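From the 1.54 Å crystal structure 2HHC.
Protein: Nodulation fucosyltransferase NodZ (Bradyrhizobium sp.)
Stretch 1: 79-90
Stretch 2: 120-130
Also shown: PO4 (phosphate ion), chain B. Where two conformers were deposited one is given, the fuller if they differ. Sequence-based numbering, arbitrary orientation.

Stretch 1 79-90: SFPGPFFPRWWN
Stretch 2 120-130: DSEANTIVCDA

Val 127 N donates to Phe 85 O at 2.7 Å, and Thr 125 OG1, with chi1 m, donates to Pro 81 O at 2.7 Å. Phe 85 N donates to Thr 125 O at 3.2 Å. Asn 124, also m (chi2 -41°), bonds twice: its N to Pro 83 O at 2.8 Å and its ND2 to Gly 82 O at 2.9 Å. Thr 125 N adds a weak bond to Pro 83 O at 3.4 Å. Pro 81 and Pro 83 have no N-H to donate, but their carbonyls accept as any other does.

Strands 84-85 and 125-128 pair in parallel, with Phe 84 beside Thr 125 (CA-CA 5.1 Å) and Phe 85 beside Ile 126 (CA-CA 4.9 Å). Phi/psi is -110/155 at Phe 84, -135/139 at Phe 85, -131/123 at Thr 125 and -93/124 at Ile 126. The peptides before Pro 83 and Pro 86 are cis.

Phe 84 (m) and Thr 125 share one sheet face; Phe 84 CD1 lies 3.7 Å from Thr 125 CB. Phe 85 (t) and Ile 126 (m, m) share the other. Phe 85 CB meets Ala 123 CB at 3.7 Å and Ile 126 CD1 at 3.9 Å.

The CA-to-CB bond of Trp 89 (m, chi2 86°) points toward stretch 2. Val 127 (t) is buried. Val 127 CG1 lies over the six-membered ring of Trp 89, 3.6 Å from that ring's centroid, a CH-pi contact suited to a branched apolar side chain. Together the two stretches bury 621 Å², both sides summed.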

ATOM      1  N   SER A  79     -20.269 -11.171  14.935  1.00 32.60           N
ATOM      2  CA  SER A  79     -20.089 -12.512  14.457  1.00 34.17           C
ATOM      3  C   SER A  79     -20.480 -12.550  12.994  1.00 34.33           C
ATOM      4  O   SER A  79     -21.674 -12.658  12.644  1.00 35.89           O
ATOM      5  CB  SER A  79     -20.966 -13.486  15.230  1.00 35.13           C
ATOM      6  OG  SER A  79     -20.495 -13.645  16.557  1.00 39.27           O
ATOM      7  N   PHE A  80     -19.497 -12.507  12.100  1.00 34.67           N
ATOM      8  CA  PHE A  80     -19.798 -12.469  10.679  1.00 34.20           C
ATOM      9  C   PHE A  80     -20.272 -13.855  10.256  1.00 34.48           C
ATOM     10  O   PHE A  80     -19.661 -14.825  10.616  1.00 36.84           O
ATOM     11  CB  PHE A  80     -18.583 -11.934   9.860  1.00 35.99           C
ATOM     12  CG  PHE A  80     -18.248 -10.485  10.206  1.00 33.61           C
ATOM     13  CD1 PHE A  80     -19.128  -9.473   9.953  1.00 35.79           C
ATOM     14  CD2 PHE A  80     -17.038 -10.160  10.868  1.00 37.34           C
ATOM     15  CE1 PHE A  80     -18.875  -8.136  10.342  1.00 37.09           C
ATOM     16  CE2 PHE A  80     -16.808  -8.829  11.248  1.00 35.28           C
ATOM     17  CZ  PHE A  80     -17.702  -7.849  10.972  1.00 36.15           C
ATOM     18  N   PRO A  81     -21.406 -13.946   9.520  1.00 32.02           N
ATOM     19  CA  PRO A  81     -22.087 -15.180   9.259  1.00 32.15           C
ATOM     20  C   PRO A  81     -21.457 -16.122   8.236  1.00 32.26           C
ATOM     21  O   PRO A  81     -21.020 -15.690   7.177  1.00 31.00           O
ATOM     22  CB  PRO A  81     -23.457 -14.699   8.780  1.00 32.48           C
ATOM     23  CG  PRO A  81     -23.211 -13.483   8.138  1.00 33.10           C
ATOM     24  CD  PRO A  81     -22.161 -12.809   8.964  1.00 32.42           C
ATOM     25  N   GLY A  82     -21.515 -17.413   8.536  1.00 31.17           N
ATOM     26  CA  GLY A  82     -21.182 -18.415   7.579  1.00 31.10           C
ATOM     27  C   GLY A  82     -22.383 -18.712   6.709  1.00 31.41           C
ATOM     28  O   GLY A  82     -23.493 -18.209   6.963  1.00 30.24           O
ATOM     29  N   PRO A  83     -22.199 -19.601   5.734  1.00 31.18           N
ATOM     30  CA  PRO A  83     -20.920 -20.228   5.436  1.00 31.46           C
ATOM     31  C   PRO A  83     -19.908 -19.255   4.899  1.00 30.81           C
ATOM     32  O   PRO A  83     -20.279 -18.160   4.393  1.00 30.74           O
ATOM     33  CB  PRO A  83     -21.241 -21.277   4.375  1.00 32.01           C
ATOM     34  CG  PRO A  83     -22.680 -21.272   4.181  1.00 33.21           C
ATOM     35  CD  PRO A  83     -23.308 -20.107   4.905  1.00 31.83           C
ATOM     36  N   PHE A  84     -18.646 -19.684   4.924  1.00 30.31           N
ATOM     37  CA  PHE A  84     -17.521 -18.859   4.513  1.00 30.46           C
ATOM     38  C   PHE A  84     -16.893 -19.333   3.200  1.00 30.30           C
ATOM     39  O   PHE A  84     -16.959 -20.482   2.818  1.00 29.25           O
ATOM     40  CB  PHE A  84     -16.455 -18.855   5.631  1.00 31.12           C
ATOM     41  CG  PHE A  84     -16.995 -18.394   6.973  1.00 28.35           C
ATOM     42  CD1 PHE A  84     -17.127 -17.044   7.279  1.00 29.20           C
ATOM     43  CD2 PHE A  84     -17.486 -19.304   7.871  1.00 29.63           C
ATOM     44  CE1 PHE A  84     -17.704 -16.660   8.461  1.00 30.26           C
ATOM     45  CE2 PHE A  84     -18.071 -18.889   9.052  1.00 30.45           C
ATOM     46  CZ  PHE A  84     -18.173 -17.618   9.347  1.00 31.99           C
ATOM     47  N   PHE A  85     -16.255 -18.395   2.519  1.00 31.19           N
ATOM     48  CA  PHE A  85     -15.374 -18.662   1.388  1.00 30.39           C
ATOM     49  C   PHE A  85     -14.124 -17.798   1.624  1.00 31.02           C
ATOM     50  O   PHE A  85     -14.234 -16.633   1.993  1.00 30.86           O
ATOM     51  CB  PHE A  85     -16.030 -18.220   0.074  1.00 32.00           C
ATOM     52  CG  PHE A  85     -15.218 -18.556  -1.146  1.00 30.17           C
ATOM     53  CD1 PHE A  85     -14.180 -17.728  -1.558  1.00 31.25           C
ATOM     54  CD2 PHE A  85     -15.440 -19.705  -1.836  1.00 33.71           C
ATOM     55  CE1 PHE A  85     -13.395 -18.074  -2.660  1.00 31.73           C
ATOM     56  CE2 PHE A  85     -14.675 -20.026  -2.947  1.00 33.60           C
ATOM     57  CZ  PHE A  85     -13.673 -19.203  -3.352  1.00 32.68           C
ATOM     58  N   PRO A  86     -12.917 -18.302   1.362  1.00 29.47           N
ATOM     59  CA  PRO A  86     -12.611 -19.673   0.915  1.00 30.73           C
ATOM     60  C   PRO A  86     -13.048 -20.753   1.919  1.00 31.14           C
ATOM     61  O   PRO A  86     -13.326 -20.474   3.085  1.00 30.96           O
ATOM     62  CB  PRO A  86     -11.090 -19.627   0.782  1.00 30.33           C
ATOM     63  CG  PRO A  86     -10.770 -18.213   0.497  1.00 31.45           C
ATOM     64  CD  PRO A  86     -11.709 -17.467   1.403  1.00 31.43           C
ATOM     65  N   ARG A  87     -13.143 -21.979   1.441  1.00 30.59           N
ATOM     66  CA  ARG A  87     -13.757 -23.061   2.235  1.00 32.40           C
ATOM     67  C   ARG A  87     -12.989 -23.363   3.514  1.00 31.20           C
ATOM     68  O   ARG A  87     -13.569 -23.823   4.493  1.00 30.96           O
ATOM     69  CB  ARG A  87     -13.933 -24.322   1.383  1.00 34.36           C
ATOM     70  CG  ARG A  87     -14.905 -24.054   0.264  1.00 39.87           C
ATOM     71  CD  ARG A  87     -15.344 -25.260  -0.571  1.00 41.82           C
ATOM     72  NE  ARG A  87     -15.333 -24.907  -2.005  1.00 50.30           N
ATOM     73  CZ  ARG A  87     -15.966 -23.855  -2.559  1.00 51.45           C
ATOM     74  NH1 ARG A  87     -16.711 -23.009  -1.834  1.00 53.02           N
ATOM     75  NH2 ARG A  87     -15.861 -23.630  -3.868  1.00 51.50           N
ATOM     76  N   TRP A  88     -11.692 -23.081   3.502  1.00 30.02           N
ATOM     77  CA  TRP A  88     -10.859 -23.265   4.718  1.00 30.22           C
ATOM     78  C   TRP A  88     -11.443 -22.614   5.951  1.00 30.26           C
ATOM     79  O   TRP A  88     -11.330 -23.147   7.025  1.00 30.16           O
ATOM     80  CB  TRP A  88      -9.482 -22.676   4.454  1.00 29.67           C
ATOM     81  CG  TRP A  88      -8.440 -22.887   5.521  1.00 29.52           C
ATOM     82  CD1 TRP A  88      -7.548 -23.900   5.583  1.00 29.51           C
ATOM     83  CD2 TRP A  88      -8.118 -21.985   6.591  1.00 29.18           C
ATOM     84  NE1 TRP A  88      -6.681 -23.702   6.656  1.00 31.78           N
ATOM     85  CE2 TRP A  88      -7.042 -22.575   7.314  1.00 28.98           C
ATOM     86  CE3 TRP A  88      -8.656 -20.784   7.049  1.00 30.65           C
ATOM     87  CZ2 TRP A  88      -6.439 -21.944   8.420  1.00 28.40           C
ATOM     88  CZ3 TRP A  88      -8.085 -20.203   8.215  1.00 30.05           C
ATOM     89  CH2 TRP A  88      -6.989 -20.780   8.854  1.00 30.04           C
ATOM     90  N   TRP A  89     -12.124 -21.495   5.777  1.00 30.24           N
ATOM     91  CA  TRP A  89     -12.678 -20.711   6.859  1.00 29.99           C
ATOM     92  C   TRP A  89     -13.887 -21.356   7.500  1.00 28.75           C
ATOM     93  O   TRP A  89     -14.372 -20.850   8.521  1.00 29.65           O
ATOM     94  CB  TRP A  89     -12.988 -19.268   6.394  1.00 29.50           C
ATOM     95  CG  TRP A  89     -11.671 -18.545   6.150  1.00 28.91           C
ATOM     96  CD1 TRP A  89     -10.908 -18.544   5.019  1.00 29.22           C
ATOM     97  CD2 TRP A  89     -10.932 -17.806   7.136  1.00 30.29           C
ATOM     98  NE1 TRP A  89      -9.756 -17.839   5.233  1.00 30.12           N
ATOM     99  CE2 TRP A  89      -9.739 -17.377   6.519  1.00 31.69           C
ATOM    100  CE3 TRP A  89     -11.173 -17.450   8.454  1.00 31.48           C
ATOM    101  CZ2 TRP A  89      -8.770 -16.630   7.197  1.00 30.41           C
ATOM    102  CZ3 TRP A  89     -10.226 -16.693   9.115  1.00 31.58           C
ATOM    103  CH2 TRP A  89      -9.038 -16.285   8.490  1.00 30.72           C
ATOM    104  N   ASN A  90     -14.380 -22.449   6.924  1.00 29.87           N
ATOM    105  CA  ASN A  90     -15.447 -23.223   7.586  1.00 29.13           C
ATOM    106  C   ASN A  90     -14.913 -24.279   8.577  1.00 29.75           C
ATOM    107  O   ASN A  90     -15.713 -24.909   9.276  1.00 30.13           O
ATOM    108  CB  ASN A  90     -16.298 -23.925   6.533  1.00 30.26           C
ATOM    109  CG  ASN A  90     -17.043 -22.954   5.656  1.00 29.79           C
ATOM    110  OD1 ASN A  90     -17.831 -22.162   6.135  1.00 31.28           O
ATOM    111  ND2 ASN A  90     -16.787 -23.009   4.397  1.00 35.92           N
ATOM    112  N   ASP A 120     -22.100 -14.852  -8.129  1.00 35.81           N
ATOM    113  CA  ASP A 120     -21.731 -14.580  -6.746  1.00 35.38           C
ATOM    114  C   ASP A 120     -21.583 -15.874  -5.963  1.00 34.22           C
ATOM    115  O   ASP A 120     -22.306 -16.846  -6.191  1.00 34.43           O
ATOM    116  CB  ASP A 120     -22.854 -13.724  -6.148  1.00 35.66           C
ATOM    117  CG  ASP A 120     -22.585 -13.240  -4.726  1.00 35.74           C
ATOM    118  OD1 ASP A 120     -21.459 -13.140  -4.241  1.00 31.60           O
ATOM    119  OD2 ASP A 120     -23.618 -12.874  -4.132  1.00 40.27           O
ATOM    120  N   SER A 121     -20.636 -15.891  -5.032  1.00 32.51           N
ATOM    121  CA  SER A 121     -20.539 -16.994  -4.112  1.00 32.98           C
ATOM    122  C   SER A 121     -21.817 -17.112  -3.271  1.00 33.07           C
ATOM    123  O   SER A 121     -22.385 -16.114  -2.854  1.00 33.29           O
ATOM    124  CB  SER A 121     -19.332 -16.832  -3.168  1.00 33.57           C
ATOM    125  OG  SER A 121     -19.288 -17.878  -2.240  1.00 33.83           O
ATOM    126  N   GLU A 122     -22.223 -18.336  -2.962  1.00 32.15           N
ATOM    127  CA  GLU A 122     -23.283 -18.548  -1.972  1.00 33.27           C
ATOM    128  C   GLU A 122     -22.840 -18.276  -0.525  1.00 32.16           C
ATOM    129  O   GLU A 122     -23.680 -18.148   0.344  1.00 32.38           O
ATOM    130  CB  GLU A 122     -23.891 -19.955  -2.105  0.50 33.67           C
ATOM    131  CG  GLU A 122     -24.663 -20.142  -3.399  0.50 35.29           C
ATOM    132  CD  GLU A 122     -25.692 -19.045  -3.603  0.50 38.53           C
ATOM    133  OE1 GLU A 122     -26.651 -18.999  -2.809  0.50 39.95           O
ATOM    134  OE2 GLU A 122     -25.523 -18.214  -4.526  0.50 41.35           O
ATOM    135  N   ALA A 123     -21.537 -18.227  -0.234  1.00 32.49           N
ATOM    136  CA  ALA A 123     -21.077 -17.905   1.096  1.00 31.45           C
ATOM    137  C   ALA A 123     -21.573 -16.558   1.565  1.00 30.75           C
ATOM    138  O   ALA A 123     -21.633 -15.601   0.788  1.00 31.94           O
ATOM    139  CB  ALA A 123     -19.552 -17.948   1.153  1.00 32.12           C
ATOM    140  N   ASN A 124     -21.954 -16.479   2.832  1.00 29.37           N
ATOM    141  CA  ASN A 124     -22.442 -15.238   3.388  1.00 29.60           C
ATOM    142  C   ASN A 124     -21.326 -14.262   3.752  1.00 29.32           C
ATOM    143  O   ASN A 124     -21.560 -13.051   3.799  1.00 29.98           O
ATOM    144  CB  ASN A 124     -23.367 -15.482   4.585  1.00 28.60           C
ATOM    145  CG  ASN A 124     -24.661 -16.090   4.163  1.00 29.22           C
ATOM    146  OD1 ASN A 124     -25.217 -15.690   3.149  1.00 29.26           O
ATOM    147  ND2 ASN A 124     -25.149 -17.058   4.911  1.00 32.99           N
ATOM    148  N   THR A 125     -20.134 -14.786   4.034  1.00 29.18           N
ATOM    149  CA  THR A 125     -18.938 -13.971   4.325  1.00 29.12           C
ATOM    150  C   THR A 125     -17.770 -14.471   3.504  1.00 29.95           C
ATOM    151  O   THR A 125     -17.418 -15.660   3.584  1.00 29.51           O
ATOM    152  CB  THR A 125     -18.615 -14.006   5.833  1.00 29.88           C
ATOM    153  OG1 THR A 125     -19.684 -13.409   6.574  1.00 31.10           O
ATOM    154  CG2 THR A 125     -17.326 -13.223   6.173  1.00 30.07           C
ATOM    155  N   ILE A 126     -17.174 -13.574   2.709  1.00 29.63           N
ATOM    156  CA  ILE A 126     -15.922 -13.845   1.980  1.00 29.05           C
ATOM    157  C   ILE A 126     -14.798 -13.360   2.869  1.00 30.42           C
ATOM    158  O   ILE A 126     -14.766 -12.168   3.208  1.00 31.49           O
ATOM    159  CB  ILE A 126     -15.882 -13.095   0.647  1.00 29.96           C
ATOM    160  CG1 ILE A 126     -17.176 -13.315  -0.172  1.00 31.72           C
ATOM    161  CG2 ILE A 126     -14.642 -13.463  -0.148  1.00 30.81           C
ATOM    162  CD1 ILE A 126     -17.584 -14.670  -0.430  1.00 30.95           C
ATOM    163  N   VAL A 127     -13.844 -14.219   3.196  1.00 30.29           N
ATOM    164  CA  VAL A 127     -12.725 -13.783   4.039  1.00 29.82           C
ATOM    165  C   VAL A 127     -11.511 -13.665   3.145  1.00 30.18           C
ATOM    166  O   VAL A 127     -11.026 -14.668   2.589  1.00 31.52           O
ATOM    167  CB  VAL A 127     -12.415 -14.771   5.200  1.00 31.29           C
ATOM    168  CG1 VAL A 127     -11.267 -14.173   6.082  1.00 31.96           C
ATOM    169  CG2 VAL A 127     -13.660 -15.063   5.972  1.00 31.28           C
ATOM    170  N   CYS A 128     -11.014 -12.444   2.960  1.00 31.17           N
ATOM    171  CA  CYS A 128      -9.845 -12.172   2.171  1.00 30.06           C
ATOM    172  C   CYS A 128      -8.621 -12.025   3.069  1.00 30.45           C
ATOM    173  O   CYS A 128      -8.512 -11.034   3.756  1.00 32.88           O
ATOM    174  CB  CYS A 128     -10.012 -10.882   1.340  1.00 31.14           C
ATOM    175  SG  CYS A 128     -11.388 -10.910   0.170  1.00 32.23           S
ATOM    176  N   ASP A 129      -7.765 -13.037   3.089  1.00 30.24           N
ATOM    177  CA  ASP A 129      -6.621 -13.065   4.001  1.00 29.58           C
ATOM    178  C   ASP A 129      -5.367 -13.603   3.265  1.00 30.54           C
ATOM    179  O   ASP A 129      -4.673 -14.521   3.679  1.00 29.72           O
ATOM    180  CB  ASP A 129      -6.971 -13.880   5.270  1.00 30.92           C
ATOM    181  CG  ASP A 129      -6.090 -13.603   6.430  1.00 32.16           C
ATOM    182  OD1 ASP A 129      -5.084 -12.819   6.388  1.00 31.74           O
ATOM    183  OD2 ASP A 129      -6.424 -14.189   7.504  1.00 33.66           O
ATOM    184  N   ALA A 130      -5.120 -12.968   2.125  1.00 31.24           N
ATOM    185  CA  ALA A 130      -4.015 -13.205   1.249  1.00 29.64           C
ATOM    186  C   ALA A 130      -3.735 -11.920   0.473  1.00 29.88           C
ATOM    187  O   ALA A 130      -4.510 -10.967   0.522  1.00 31.05           O
ATOM    188  CB  ALA A 130      -4.315 -14.318   0.290  1.00 31.58           C
TER
HETATM  189  P   PO4 B1001      -9.325 -24.500   0.754  0.70 41.73           P
HETATM  190  O1  PO4 B1001      -8.001 -24.725   0.014  0.70 44.43           O
HETATM  191  O2  PO4 B1001      -9.708 -22.985   0.963  0.70 27.00           O
HETATM  192  O3  PO4 B1001     -10.388 -25.225  -0.036  0.70 44.74           O
HETATM  193  O4  PO4 B1001      -9.203 -25.226   2.081  0.70 43.57           O